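Local coordinates for protein pectate lyase (Pectobacterium carotovorum, PDB 4U49) that probably depolymerises polygalacturonate and pectins, highly methylated ones included, through calcium-dependent eliminative cleavage of galacturonan with an endo mode of action, at residues Gly138-Gly143 against Lys165-Ser170; Asp281-Val286 against Gly307-Cys312; Thr158-Thr163 against His179-Asn184; Leu37-Asp42 against Tyr88-Val93; Lys152-Ile157 against Gly173-Ile178. All coordinates share one frame; numbering follows the deposited sequence.

Contact 1 (Gly138-Gly143 against Lys165-Ser170); sequences GGITLG and KNLRIS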
# COMPACT_ATOMS: atom_id res chain seq x y z
N GLY A 138 16.45 3.05 -5.32
CA GLY A 138 17.37 1.93 -5.32
C GLY A 138 17.38 1.09 -4.06
O GLY A 138 18.36 0.40 -3.77
N GLY A 139 16.28 1.14 -3.31
CA GLY A 139 16.13 0.31 -2.13
C GLY A 139 16.73 0.87 -0.85
O GLY A 139 16.80 0.16 0.15
N ILE A 140 17.16 2.13 -0.86
CA ILE A 140 17.73 2.72 0.34
C ILE A 140 16.64 2.96 1.38
O ILE A 140 15.45 2.88 1.07
CB ILE A 140 18.46 4.05 0.07
CG1 ILE A 140 17.47 5.13 -0.35
CG2 ILE A 140 19.57 3.85 -0.96
CD1 ILE A 140 18.05 6.53 -0.32
N THR A 141 17.06 3.27 2.60
CA THR A 141 16.13 3.57 3.67
C THR A 141 16.15 5.07 3.96
O THR A 141 17.21 5.67 4.06
CB THR A 141 16.47 2.80 4.95
OG1 THR A 141 16.41 1.39 4.69
CG2 THR A 141 15.50 3.15 6.08
N LEU A 142 14.96 5.66 4.06
CA LEU A 142 14.83 7.07 4.41
C LEU A 142 13.87 7.23 5.58
O LEU A 142 12.99 6.40 5.78
CB LEU A 142 14.34 7.89 3.22
CG LEU A 142 15.27 8.09 2.03
CD1 LEU A 142 14.56 8.94 0.98
CD2 LEU A 142 16.58 8.75 2.46
N GLY A 143 14.04 8.30 6.34
CA GLY A 143 13.15 8.58 7.45
C GLY A 143 13.48 9.89 8.12
O GLY A 143 14.60 10.40 8.03
N LYS A 165 9.98 5.13 -6.49
CA LYS A 165 10.02 3.68 -6.45
C LYS A 165 11.21 3.13 -5.67
O LYS A 165 12.22 3.80 -5.51
CB LYS A 165 10.02 3.10 -7.87
CG LYS A 165 11.19 3.54 -8.73
CD LYS A 165 11.07 2.97 -10.14
CE LYS A 165 9.76 3.39 -10.79
NZ LYS A 165 9.64 2.89 -12.19
N ASN A 166 11.04 1.91 -5.17
CA ASN A 166 12.10 1.17 -4.49
C ASN A 166 12.66 1.91 -3.28
O ASN A 166 13.83 2.28 -3.24
CB ASN A 166 13.22 0.86 -5.49
CG ASN A 166 12.70 0.20 -6.75
OD1 ASN A 166 11.77 -0.61 -6.70
ND2 ASN A 166 13.29 0.54 -7.89
N LEU A 167 11.81 2.10 -2.28
CA LEU A 167 12.18 2.88 -1.10
C LEU A 167 11.74 2.19 0.19
O LEU A 167 10.65 1.61 0.25
CB LEU A 167 11.57 4.28 -1.17
CG LEU A 167 11.74 5.18 0.06
CD1 LEU A 167 13.20 5.56 0.26
CD2 LEU A 167 10.87 6.43 -0.06
N ARG A 168 12.59 2.26 1.20
CA ARG A 168 12.23 1.79 2.53
C ARG A 168 12.07 2.99 3.45
O ARG A 168 12.97 3.84 3.54
CB ARG A 168 13.30 0.83 3.06
CG ARG A 168 12.93 0.12 4.35
CD ARG A 168 13.97 -0.93 4.71
NE ARG A 168 14.18 -1.88 3.63
CZ ARG A 168 13.62 -3.08 3.57
NH1 ARG A 168 12.81 -3.50 4.54
NH2 ARG A 168 13.86 -3.88 2.54
N ILE A 169 10.93 3.09 4.11
CA ILE A 169 10.72 4.13 5.11
C ILE A 169 11.00 3.53 6.47
O ILE A 169 10.43 2.50 6.83
CB ILE A 169 9.31 4.72 5.04
CG1 ILE A 169 9.10 5.39 3.68
CG2 ILE A 169 9.09 5.74 6.15
CD1 ILE A 169 7.73 5.99 3.49
N SER A 170 11.90 4.16 7.22
CA SER A 170 12.45 3.56 8.43
C SER A 170 11.41 3.40 9.53
O SER A 170 10.37 4.06 9.55
CB SER A 170 13.61 4.40 8.96
OG SER A 170 13.13 5.54 9.63
O HOH W 1 16.01 -2.77 0.67
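T141 and R168 stand abreast in a short parallel strand pairing, and R168 commits both of its backbone polar groups to 138-143. Its N donates to I140 O at 2.9 Å, while its carbonyl O accepts L142 N at 2.7 Å. L142 O in turn takes S170 N, and at the other end, where the chain turns a corner at N166, G139 N reaches N166 O at 2.7 Å from above the carbonyl plane.

The side-chain polar groups find most of their partners further afield. N166 OD1 accepts from the side chains of S40 and N189, and its ND2 donates to D136. R168 leaves the backbone with CG anti to N (chi1 -171°) and runs past T141, whose OG1 lies 3.4 Å from R168 CD in simple van der Waals contact. Beyond a bend at chi3 the guanidinium forms a salt bridge to E193 through NH1. Its NH2 donates to L28 O and to a water 3.1 Å away, which lies in the guanidinium plane and donates onward to G139 O.

On the face carrying L142 and I169 the contact is apolar: L142 CD1 meets L167 CD1 at 3.7 Å, the two side chains crossing at about a right angle. Parallel pairing of successive coils, with apolar residues stacked on one face, is the hallmark of the parallel beta-helix of polysaccharide lyase family 3.

Contact 2 (Asp281-Val286 against Gly307-Cys312); sequences DSIAGV and GKPPVC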
# COMPACT_ATOMS: atom_id res chain seq x y z
N ASP A 281 -9.21 -3.31 11.53
CA ASP A 281 -10.56 -3.03 12.02
C ASP A 281 -11.55 -2.87 10.88
O ASP A 281 -12.69 -3.34 10.97
CB ASP A 281 -10.55 -1.77 12.90
CG ASP A 281 -9.77 -1.96 14.18
OD1 ASP A 281 -9.76 -3.09 14.72
OD2 ASP A 281 -9.16 -0.98 14.66
N SER A 282 -11.13 -2.21 9.81
CA SER A 282 -12.00 -2.01 8.65
C SER A 282 -11.18 -1.65 7.42
O SER A 282 -10.03 -1.22 7.52
CB SER A 282 -13.02 -0.91 8.94
OG SER A 282 -12.38 0.35 9.05
N ILE A 283 -11.79 -1.80 6.25
CA ILE A 283 -11.11 -1.49 5.00
C ILE A 283 -11.44 -0.08 4.52
O ILE A 283 -10.61 0.82 4.63
CB ILE A 283 -11.47 -2.50 3.89
CG1 ILE A 283 -11.18 -3.93 4.36
CG2 ILE A 283 -10.70 -2.19 2.62
CD1 ILE A 283 -9.73 -4.16 4.75
N ALA A 284 -12.65 0.12 4.01
CA ALA A 284 -13.00 1.40 3.40
C ALA A 284 -14.30 1.99 3.95
O ALA A 284 -15.29 1.28 4.08
CB ALA A 284 -13.09 1.26 1.89
N GLY A 285 -14.27 3.28 4.26
CA GLY A 285 -15.47 3.98 4.69
C GLY A 285 -15.77 5.12 3.74
O GLY A 285 -14.91 5.96 3.47
N VAL A 286 -17.00 5.16 3.23
CA VAL A 286 -17.39 6.17 2.24
C VAL A 286 -18.60 6.98 2.70
O VAL A 286 -19.49 6.47 3.38
CB VAL A 286 -17.72 5.51 0.88
CG1 VAL A 286 -16.46 4.92 0.26
CG2 VAL A 286 -18.79 4.43 1.05
N GLY A 307 -18.02 -9.30 7.77
CA GLY A 307 -18.18 -8.45 8.93
C GLY A 307 -16.92 -8.40 9.77
O GLY A 307 -16.80 -7.59 10.69
N LYS A 308 -15.97 -9.29 9.47
CA LYS A 308 -14.72 -9.36 10.22
C LYS A 308 -13.52 -9.49 9.29
O LYS A 308 -13.07 -10.60 9.01
CB LYS A 308 -14.74 -10.54 11.20
CG LYS A 308 -15.90 -10.53 12.18
CD LYS A 308 -16.02 -11.86 12.89
CE LYS A 308 -17.25 -11.91 13.77
NZ LYS A 308 -17.46 -13.27 14.36
N PRO A 309 -12.99 -8.36 8.80
CA PRO A 309 -13.46 -7.00 9.08
C PRO A 309 -14.55 -6.56 8.12
O PRO A 309 -14.72 -7.18 7.07
CB PRO A 309 -12.20 -6.16 8.89
CG PRO A 309 -11.49 -6.87 7.77
CD PRO A 309 -11.77 -8.35 7.97
N PRO A 310 -15.29 -5.49 8.47
CA PRO A 310 -16.16 -4.89 7.46
C PRO A 310 -15.33 -4.36 6.30
O PRO A 310 -14.26 -3.79 6.53
CB PRO A 310 -16.86 -3.75 8.22
CG PRO A 310 -15.96 -3.47 9.38
CD PRO A 310 -15.36 -4.79 9.76
N VAL A 311 -15.80 -4.56 5.08
CA VAL A 311 -15.04 -4.15 3.91
C VAL A 311 -15.39 -2.73 3.49
O VAL A 311 -14.59 -1.81 3.66
CB VAL A 311 -15.28 -5.12 2.74
CG1 VAL A 311 -14.56 -4.64 1.50
CG2 VAL A 311 -14.80 -6.52 3.12
N CYS A 312 -16.59 -2.53 2.95
CA CYS A 312 -17.03 -1.19 2.58
C CYS A 312 -18.19 -0.76 3.47
O CYS A 312 -19.24 -1.40 3.48
CB CYS A 312 -17.45 -1.14 1.11
SG CYS A 312 -17.84 0.53 0.50
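I283 presses its branch point against the backbone of V311, with CB only 3.2 Å from V311 O, and this is where the contact is tightest. The same V311 oxygen accepts A284 N at 2.8 Å, a nearly straight bond (166° at the hydrogen), while one residue earlier I283 N donates to P310 O at 3.2 Å. Two consecutive N-H groups of one segment are thus taken by two consecutive carbonyls of the other. With CG1 of I283 anti to its own carbonyl carbon (chi1 -55°), that branch lies along P310 O and V311 CA. Further on, V286 CG2 touches C312 SG at 4.1 Å, and the sulphur is fixed by its disulfide to C337.

I283 and V311 have almost the same backbone angles, so the kink in one segment sits directly against the kink in the other. Such stacking of equivalent corners in successive coils is how a parallel beta-helix keeps its cross-section from turn to turn; here the coils carry strands 282-287 and 312-315, and L253 of the preceding coil's strand 252-255 also packs on I283.

Toward D281 the hydrogen bonding stops. P309, preceded by a cis peptide bond, and P310 have no N-H to give, and their ring carbons merely abut D281 O, P310 CD at 3.3 Å and P309 CB at 3.5 Å. The loose, solvent side lies here: S282 CB comes no nearer than 3.9 Å to P310 CG, P310 is partly exposed, and the exposed D281 side chain has its CB directed away from 307-312.

Contact 3 (Thr158-Thr163 against His179-Asn184); sequences TLENAT and HCKSGN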
# COMPACT_ATOMS: atom_id res chain seq x y z
N THR A 158 7.56 14.16 -0.53
CA THR A 158 6.45 14.85 -1.16
C THR A 158 6.54 14.70 -2.68
O THR A 158 7.59 14.95 -3.28
CB THR A 158 6.41 16.36 -0.80
OG1 THR A 158 6.17 16.50 0.60
CG2 THR A 158 5.30 17.07 -1.57
N LEU A 159 5.45 14.27 -3.29
CA LEU A 159 5.39 14.09 -4.73
C LEU A 159 4.45 15.10 -5.36
O LEU A 159 3.29 15.21 -4.97
CB LEU A 159 4.92 12.67 -5.08
CG LEU A 159 5.70 11.49 -4.49
CD1 LEU A 159 5.00 10.18 -4.80
CD2 LEU A 159 7.13 11.48 -5.01
N GLU A 160 4.95 15.85 -6.33
CA GLU A 160 4.12 16.75 -7.12
C GLU A 160 4.10 16.28 -8.56
O GLU A 160 5.04 16.52 -9.31
CB GLU A 160 4.63 18.18 -7.02
CG GLU A 160 4.54 18.75 -5.62
CD GLU A 160 5.02 20.19 -5.53
OE1 GLU A 160 5.84 20.59 -6.39
OE2 GLU A 160 4.57 20.91 -4.62
N ASN A 161 3.02 15.59 -8.94
CA ASN A 161 2.90 14.99 -10.26
C ASN A 161 4.11 14.11 -10.55
O ASN A 161 4.72 14.20 -11.62
CB ASN A 161 2.75 16.09 -11.33
CG ASN A 161 2.21 15.55 -12.64
OD1 ASN A 161 1.24 14.80 -12.68
ND2 ASN A 161 2.85 15.94 -13.74
N ALA A 162 4.48 13.27 -9.58
CA ALA A 162 5.74 12.55 -9.64
C ALA A 162 5.63 11.10 -9.17
O ALA A 162 4.65 10.71 -8.54
CB ALA A 162 6.80 13.28 -8.83
N THR A 163 6.66 10.31 -9.46
CA THR A 163 6.68 8.90 -9.10
C THR A 163 7.92 8.58 -8.28
O THR A 163 9.01 9.05 -8.58
CB THR A 163 6.64 8.00 -10.36
OG1 THR A 163 5.39 8.17 -11.02
CG2 THR A 163 6.82 6.53 -9.99
N HIS A 179 3.52 11.94 0.62
CA HIS A 179 2.41 12.79 0.22
C HIS A 179 2.36 13.00 -1.29
O HIS A 179 3.37 13.36 -1.90
CB HIS A 179 2.50 14.15 0.91
CG HIS A 179 2.05 14.14 2.34
ND1 HIS A 179 1.51 15.24 2.96
CD2 HIS A 179 2.06 13.15 3.27
CE1 HIS A 179 1.20 14.94 4.21
NE2 HIS A 179 1.53 13.68 4.43
N CYS A 180 1.20 12.77 -1.89
CA CYS A 180 0.94 13.25 -3.24
C CYS A 180 0.27 14.62 -3.13
O CYS A 180 -0.92 14.71 -2.81
CB CYS A 180 0.06 12.28 -4.03
SG CYS A 180 -0.29 12.82 -5.72
N LYS A 181 1.03 15.67 -3.39
CA LYS A 181 0.54 17.03 -3.21
C LYS A 181 -0.28 17.52 -4.41
O LYS A 181 -1.23 18.28 -4.24
CB LYS A 181 1.71 17.99 -2.96
CG LYS A 181 1.29 19.42 -2.71
CD LYS A 181 2.43 20.25 -2.13
CE LYS A 181 1.99 21.69 -1.92
NZ LYS A 181 2.98 22.46 -1.13
N SER A 182 0.07 17.07 -5.61
CA SER A 182 -0.63 17.53 -6.81
C SER A 182 -0.47 16.58 -7.99
O SER A 182 0.41 15.71 -8.00
CB SER A 182 -0.13 18.92 -7.21
OG SER A 182 1.21 18.86 -7.66
N GLY A 183 -1.33 16.76 -8.99
CA GLY A 183 -1.27 15.99 -10.22
C GLY A 183 -1.49 14.51 -10.01
O GLY A 183 -2.27 14.11 -9.14
N ASN A 184 -0.80 13.69 -10.80
CA ASN A 184 -0.88 12.25 -10.64
C ASN A 184 0.41 11.71 -10.03
O ASN A 184 1.50 11.99 -10.54
CB ASN A 184 -1.15 11.58 -11.98
CG ASN A 184 -2.43 12.09 -12.64
OD1 ASN A 184 -3.45 12.24 -11.98
ND2 ASN A 184 -2.36 12.36 -13.94
O HOH W 2 5.70 21.25 -2.38
O HOH W 3 3.68 10.36 -11.79
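E160 lays its extended side chain alongside that of K181, the two pointing the same way, so that OE2 of the glutamate rests 3.3 Å from K181 CD. The ammonium itself stays just beyond salt-bridge range, with K181 NZ 4.1 Å from E160 OE2, and a water that donates to OE2 and accepts from NZ links the two ends. The attraction is therefore probably electrostatic at a distance, with the lysine methylenes making the direct contact; E160 OE1 has a further, weak ion pair with K131.

N161 makes the more specific link. Its CG is anti to the backbone N (chi1 -163°), which carries the amide across to the other segment, where OD1 accepts N184 N at 3.0 Å. The donor lies in the amide plane on a lone pair, and the bond is straight, 168° at the hydrogen. Since N161 ND2 donates to D132, one side chain ties three successive coils together at a corner. N161 N adds a bond to S182 O at 2.8 Å, its donor above the carbonyl plane.

Ahead of that corner the pairing is regular and parallel: H179 O takes L159 N at 2.7 Å, and L159 O takes K181 N at 2.8 Å. A water joins T163 OG1 to N184 O beyond it.

In the five-stranded parallel sheet of the beta-helix, strand 157-160 lies between 128-131 and 178-182, with 200-202 following on the far side of 178-182. L159 packs against C185 and I187 of strand 184-192, and C180 is joined to C185 by a disulfide.

Contact 4 (Leu37-Asp42 against Tyr88-Val93); sequences LSWSTD and YWVDTV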
# COMPACT_ATOMS: atom_id res chain seq x y z
N LEU A 37 7.92 -10.33 0.03
CA LEU A 37 8.65 -9.88 -1.15
C LEU A 37 7.87 -8.75 -1.80
O LEU A 37 6.65 -8.79 -1.87
CB LEU A 37 8.86 -11.02 -2.14
CG LEU A 37 10.02 -12.00 -1.92
CD1 LEU A 37 9.93 -12.71 -0.57
CD2 LEU A 37 10.06 -13.01 -3.06
N SER A 38 8.58 -7.73 -2.28
CA SER A 38 7.95 -6.64 -3.00
C SER A 38 8.90 -6.17 -4.09
O SER A 38 10.11 -6.08 -3.87
CB SER A 38 7.59 -5.49 -2.06
OG SER A 38 6.94 -4.44 -2.75
N TRP A 39 8.37 -5.88 -5.27
CA TRP A 39 9.24 -5.49 -6.37
C TRP A 39 8.61 -4.50 -7.33
O TRP A 39 7.39 -4.36 -7.39
CB TRP A 39 9.72 -6.73 -7.14
CG TRP A 39 8.63 -7.57 -7.76
CD1 TRP A 39 8.16 -7.48 -9.05
CD2 TRP A 39 7.90 -8.64 -7.15
NE1 TRP A 39 7.18 -8.42 -9.26
CE2 TRP A 39 7.00 -9.14 -8.11
CE3 TRP A 39 7.92 -9.21 -5.87
CZ2 TRP A 39 6.12 -10.19 -7.83
CZ3 TRP A 39 7.05 -10.26 -5.60
CH2 TRP A 39 6.17 -10.74 -6.58
N SER A 40 9.46 -3.81 -8.08
CA SER A 40 9.01 -2.99 -9.19
C SER A 40 9.73 -3.45 -10.44
O SER A 40 10.91 -3.82 -10.39
CB SER A 40 9.27 -1.51 -8.94
OG SER A 40 10.66 -1.24 -8.95
N THR A 41 9.03 -3.43 -11.57
CA THR A 41 9.64 -3.81 -12.83
C THR A 41 9.21 -2.83 -13.92
O THR A 41 8.12 -2.26 -13.85
CB THR A 41 9.28 -5.25 -13.23
OG1 THR A 41 10.05 -5.65 -14.38
CG2 THR A 41 7.79 -5.37 -13.55
N ASP A 42 10.08 -2.61 -14.90
CA ASP A 42 9.72 -1.77 -16.03
C ASP A 42 9.67 -2.60 -17.30
O ASP A 42 9.50 -2.07 -18.40
CB ASP A 42 10.70 -0.61 -16.18
CG ASP A 42 12.15 -1.04 -16.02
OD1 ASP A 42 12.48 -2.17 -16.42
OD2 ASP A 42 12.95 -0.24 -15.49
N TYR A 88 16.34 -14.40 -2.30
CA TYR A 88 15.16 -14.50 -3.14
C TYR A 88 15.40 -13.86 -4.51
O TYR A 88 16.20 -12.94 -4.64
CB TYR A 88 13.95 -13.83 -2.48
CG TYR A 88 13.40 -14.55 -1.27
CD1 TYR A 88 12.36 -15.47 -1.39
CD2 TYR A 88 13.89 -14.28 0.01
CE1 TYR A 88 11.84 -16.11 -0.29
CE2 TYR A 88 13.37 -14.92 1.12
CZ TYR A 88 12.35 -15.84 0.96
OH TYR A 88 11.83 -16.48 2.06
N TRP A 89 14.68 -14.36 -5.51
CA TRP A 89 14.64 -13.76 -6.84
C TRP A 89 13.21 -13.78 -7.37
O TRP A 89 12.44 -14.69 -7.05
CB TRP A 89 15.52 -14.52 -7.84
CG TRP A 89 16.98 -14.54 -7.53
CD1 TRP A 89 17.94 -13.75 -8.07
CD2 TRP A 89 17.64 -15.42 -6.62
NE1 TRP A 89 19.17 -14.08 -7.56
CE2 TRP A 89 19.02 -15.10 -6.66
CE3 TRP A 89 17.22 -16.45 -5.77
CZ2 TRP A 89 19.96 -15.76 -5.88
CZ3 TRP A 89 18.16 -17.11 -5.00
CH2 TRP A 89 19.51 -16.76 -5.06
N VAL A 90 12.85 -12.79 -8.18
CA VAL A 90 11.63 -12.90 -8.99
C VAL A 90 11.99 -12.81 -10.47
O VAL A 90 12.82 -11.98 -10.88
CB VAL A 90 10.57 -11.82 -8.63
CG1 VAL A 90 10.11 -11.99 -7.19
CG2 VAL A 90 11.11 -10.42 -8.85
N ASP A 91 11.40 -13.69 -11.26
CA ASP A 91 11.58 -13.68 -12.71
C ASP A 91 10.29 -13.22 -13.36
O ASP A 91 9.22 -13.69 -13.00
CB ASP A 91 11.97 -15.07 -13.24
CG ASP A 91 13.41 -15.44 -12.96
OD1 ASP A 91 14.07 -14.74 -12.16
OD2 ASP A 91 13.89 -16.44 -13.53
N THR A 92 10.39 -12.29 -14.30
CA THR A 92 9.21 -11.90 -15.06
C THR A 92 9.29 -12.45 -16.47
O THR A 92 10.36 -12.43 -17.09
CB THR A 92 9.03 -10.37 -15.12
OG1 THR A 92 10.11 -9.80 -15.87
CG2 THR A 92 9.00 -9.78 -13.72
N VAL A 93 8.17 -12.97 -16.96
CA VAL A 93 8.11 -13.49 -18.32
C VAL A 93 7.23 -12.58 -19.17
O VAL A 93 6.09 -12.31 -18.81
CB VAL A 93 7.57 -14.93 -18.34
CG1 VAL A 93 7.61 -15.50 -19.75
CG2 VAL A 93 8.37 -15.81 -17.39
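L37 and Y88 meet with their side chains at about a right angle, the leucine methyl CD1 sitting over one face of the phenol ring. This is a CH-pi contact, 3.9 Å from CD1 to the Y88 ring centroid and 15° off the ring normal, while the other methyl, L37 CD2, reaches Y88 CD1 at 3.8 Å. One step along, the roles are exchanged: V90 supplies the methyl and W39 the ring. V90 CG1 stands 3.9 Å from the centroid of the W39 six-membered ring, again over the face, and V90 CG2 lies nearer the pyrrole end, 3.9 Å from W39 CG. Placed between its backbone N and carbonyl carbon (chi1 60°), the indole turns a broad face to the valine. T41 and T92 close the row more loosely, with OG1 of T41 4.3 Å from T92 CG2.

The second shell anchors the polar ends of these groups. W39 NE1 bonds to Q49 OE1, Y88 OH to D77 OD1, and T41 OG1 to T24 OG1, so that both rings are held at their rims while their faces take the methyls.

The strands approach to 9.0 Å between axes, the spacing of sheets packed face to face by their side chains. Strand 34-41 runs between 24-31 and 74-77 in one antiparallel sheet, and 87-94 between 46-54 and 99-106 in the other, forming a beta-sandwich probably of fibronectin type III kind. On the reverse of strand 34-41, S38 OG bonds to N189 OD1 of the beta-helix.

Contact 5 (Lys152-Ile157 against Gly173-Ile178); sequences KQPPVI and GGSDGI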
# COMPACT_ATOMS: atom_id res chain seq x y z
N LYS A 152 -0.12 17.16 12.67
CA LYS A 152 0.47 16.81 11.38
C LYS A 152 1.99 16.78 11.43
O LYS A 152 2.63 17.74 11.87
CB LYS A 152 0.01 17.79 10.29
CG LYS A 152 -1.50 17.84 10.09
CD LYS A 152 -2.02 16.55 9.47
CE LYS A 152 -3.51 16.65 9.17
NZ LYS A 152 -4.33 16.71 10.42
N GLN A 153 2.57 15.67 10.98
CA GLN A 153 4.01 15.51 10.93
C GLN A 153 4.50 15.71 9.49
O GLN A 153 3.72 15.56 8.55
CB GLN A 153 4.42 14.14 11.47
CG GLN A 153 3.77 13.81 12.81
CD GLN A 153 4.38 12.59 13.49
OE1 GLN A 153 5.60 12.39 13.45
NE2 GLN A 153 3.54 11.78 14.11
N PRO A 154 5.78 16.06 9.31
CA PRO A 154 6.28 16.26 7.95
C PRO A 154 6.32 14.96 7.15
O PRO A 154 6.63 13.91 7.71
CB PRO A 154 7.68 16.82 8.16
CG PRO A 154 8.06 16.43 9.54
CD PRO A 154 6.79 16.41 10.33
N PRO A 155 6.01 15.03 5.85
CA PRO A 155 6.16 13.85 4.99
C PRO A 155 7.63 13.50 4.79
O PRO A 155 8.47 14.40 4.73
CB PRO A 155 5.50 14.29 3.68
CG PRO A 155 5.55 15.78 3.70
CD PRO A 155 5.44 16.18 5.13
N VAL A 156 7.93 12.21 4.70
CA VAL A 156 9.29 11.77 4.39
C VAL A 156 9.57 12.09 2.92
O VAL A 156 10.70 12.40 2.54
CB VAL A 156 9.48 10.26 4.66
CG1 VAL A 156 10.90 9.82 4.31
CG2 VAL A 156 9.17 9.95 6.12
N ILE A 157 8.53 12.02 2.10
CA ILE A 157 8.62 12.33 0.68
C ILE A 157 7.37 13.07 0.22
O ILE A 157 6.25 12.67 0.54
CB ILE A 157 8.80 11.06 -0.18
CG1 ILE A 157 10.14 10.39 0.10
CG2 ILE A 157 8.67 11.39 -1.65
CD1 ILE A 157 11.32 11.14 -0.48
N GLY A 173 11.53 6.65 11.70
CA GLY A 173 11.35 7.92 11.00
C GLY A 173 10.15 7.97 10.07
O GLY A 173 10.16 8.71 9.09
N GLY A 174 9.12 7.20 10.40
CA GLY A 174 7.92 7.12 9.57
C GLY A 174 7.25 8.45 9.30
O GLY A 174 6.71 8.66 8.21
N SER A 175 7.27 9.33 10.30
CA SER A 175 6.67 10.66 10.20
C SER A 175 5.27 10.61 9.59
O SER A 175 4.41 9.89 10.08
CB SER A 175 7.59 11.59 9.40
OG SER A 175 7.39 12.94 9.77
N ASP A 176 5.03 11.35 8.51
CA ASP A 176 3.75 11.23 7.82
C ASP A 176 3.92 10.65 6.41
O ASP A 176 3.23 11.06 5.48
CB ASP A 176 3.03 12.57 7.74
CG ASP A 176 1.54 12.42 7.44
OD1 ASP A 176 0.98 11.37 7.82
OD2 ASP A 176 0.95 13.33 6.83
N GLY A 177 4.84 9.70 6.28
CA GLY A 177 4.98 8.92 5.06
C GLY A 177 5.17 9.71 3.77
O GLY A 177 5.96 10.65 3.72
N ILE A 178 4.44 9.30 2.74
CA ILE A 178 4.57 9.89 1.41
C ILE A 178 3.32 10.69 1.04
O ILE A 178 2.20 10.19 1.13
CB ILE A 178 4.82 8.81 0.34
CG1 ILE A 178 6.09 8.04 0.67
CG2 ILE A 178 4.90 9.44 -1.04
CD1 ILE A 178 6.37 6.88 -0.27
O HOH W 4 1.36 16.01 7.33
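S175 holds OG anti to its backbone N (chi1 -154°), which puts the hydroxyl at P154 O, and D176 holds CG likewise (chi1 -162°), which puts OD2 where a water can link it to Q153 O by donating to both oxygens. S175 OG donates to P154 O, modelled so close that the exact length is doubtful. The same oxygen also accepts D176 N at 3.1 Å, from above its carbonyl plane, so P154 O faces two donors from adjacent residues, the D176 N-H bond being the reliable one. Separately, D176 CB lies 3.2 Å from Q153 O. The carboxylate has a further partner in H179, whose NE2 bonds to OD2, while the side chain of Q153 is engaged through OE1 with S147 N.

These two segments are turns of the parallel beta-helix, each leading into a strand of the same sheet, 157-160 and 178-182. G174 is about 7 Å from the side chains of D194 and I195, residues seen to bind calcium in this protein, though no calcium is bound to this chain.

Nearer the strands, G177 O becomes the acceptor. V156 N donates to G177 O at 2.7 Å. The helix-like backbone of V156 brings the next N-H round as well, and I157 N bonds weakly to G177 O at 3.3 Å. Then the strands begin as I157 pairs with I178 in parallel, CB of the first 4.1 Å from CG1 of the second. V156 CG2 lodges against the turn of 173-178, 3.4 Å from G173 O and 3.5 Å from G174 O.

Contact 4 comes first along the chain, in the N-terminal beta-sandwich; the other four lie in the beta-helix. Contacts 1, 3 and 5 interleave, their segments alternating along two successive coils. Contact 5 touches contact 1 through I169 and I178, and contact 3 through a probable hydrogen bond from H179 N to I157 O, so the three follow one coil interface from strand through turn to the next strand and its corner. S40 and N166 join contact 4 to contact 1, whose centres are 17 Å apart, making part of the seam between the domains. Contact 2, late in the chain, lies 25 to 30 Å from the other centres, where later coils repeat the parallel stacking.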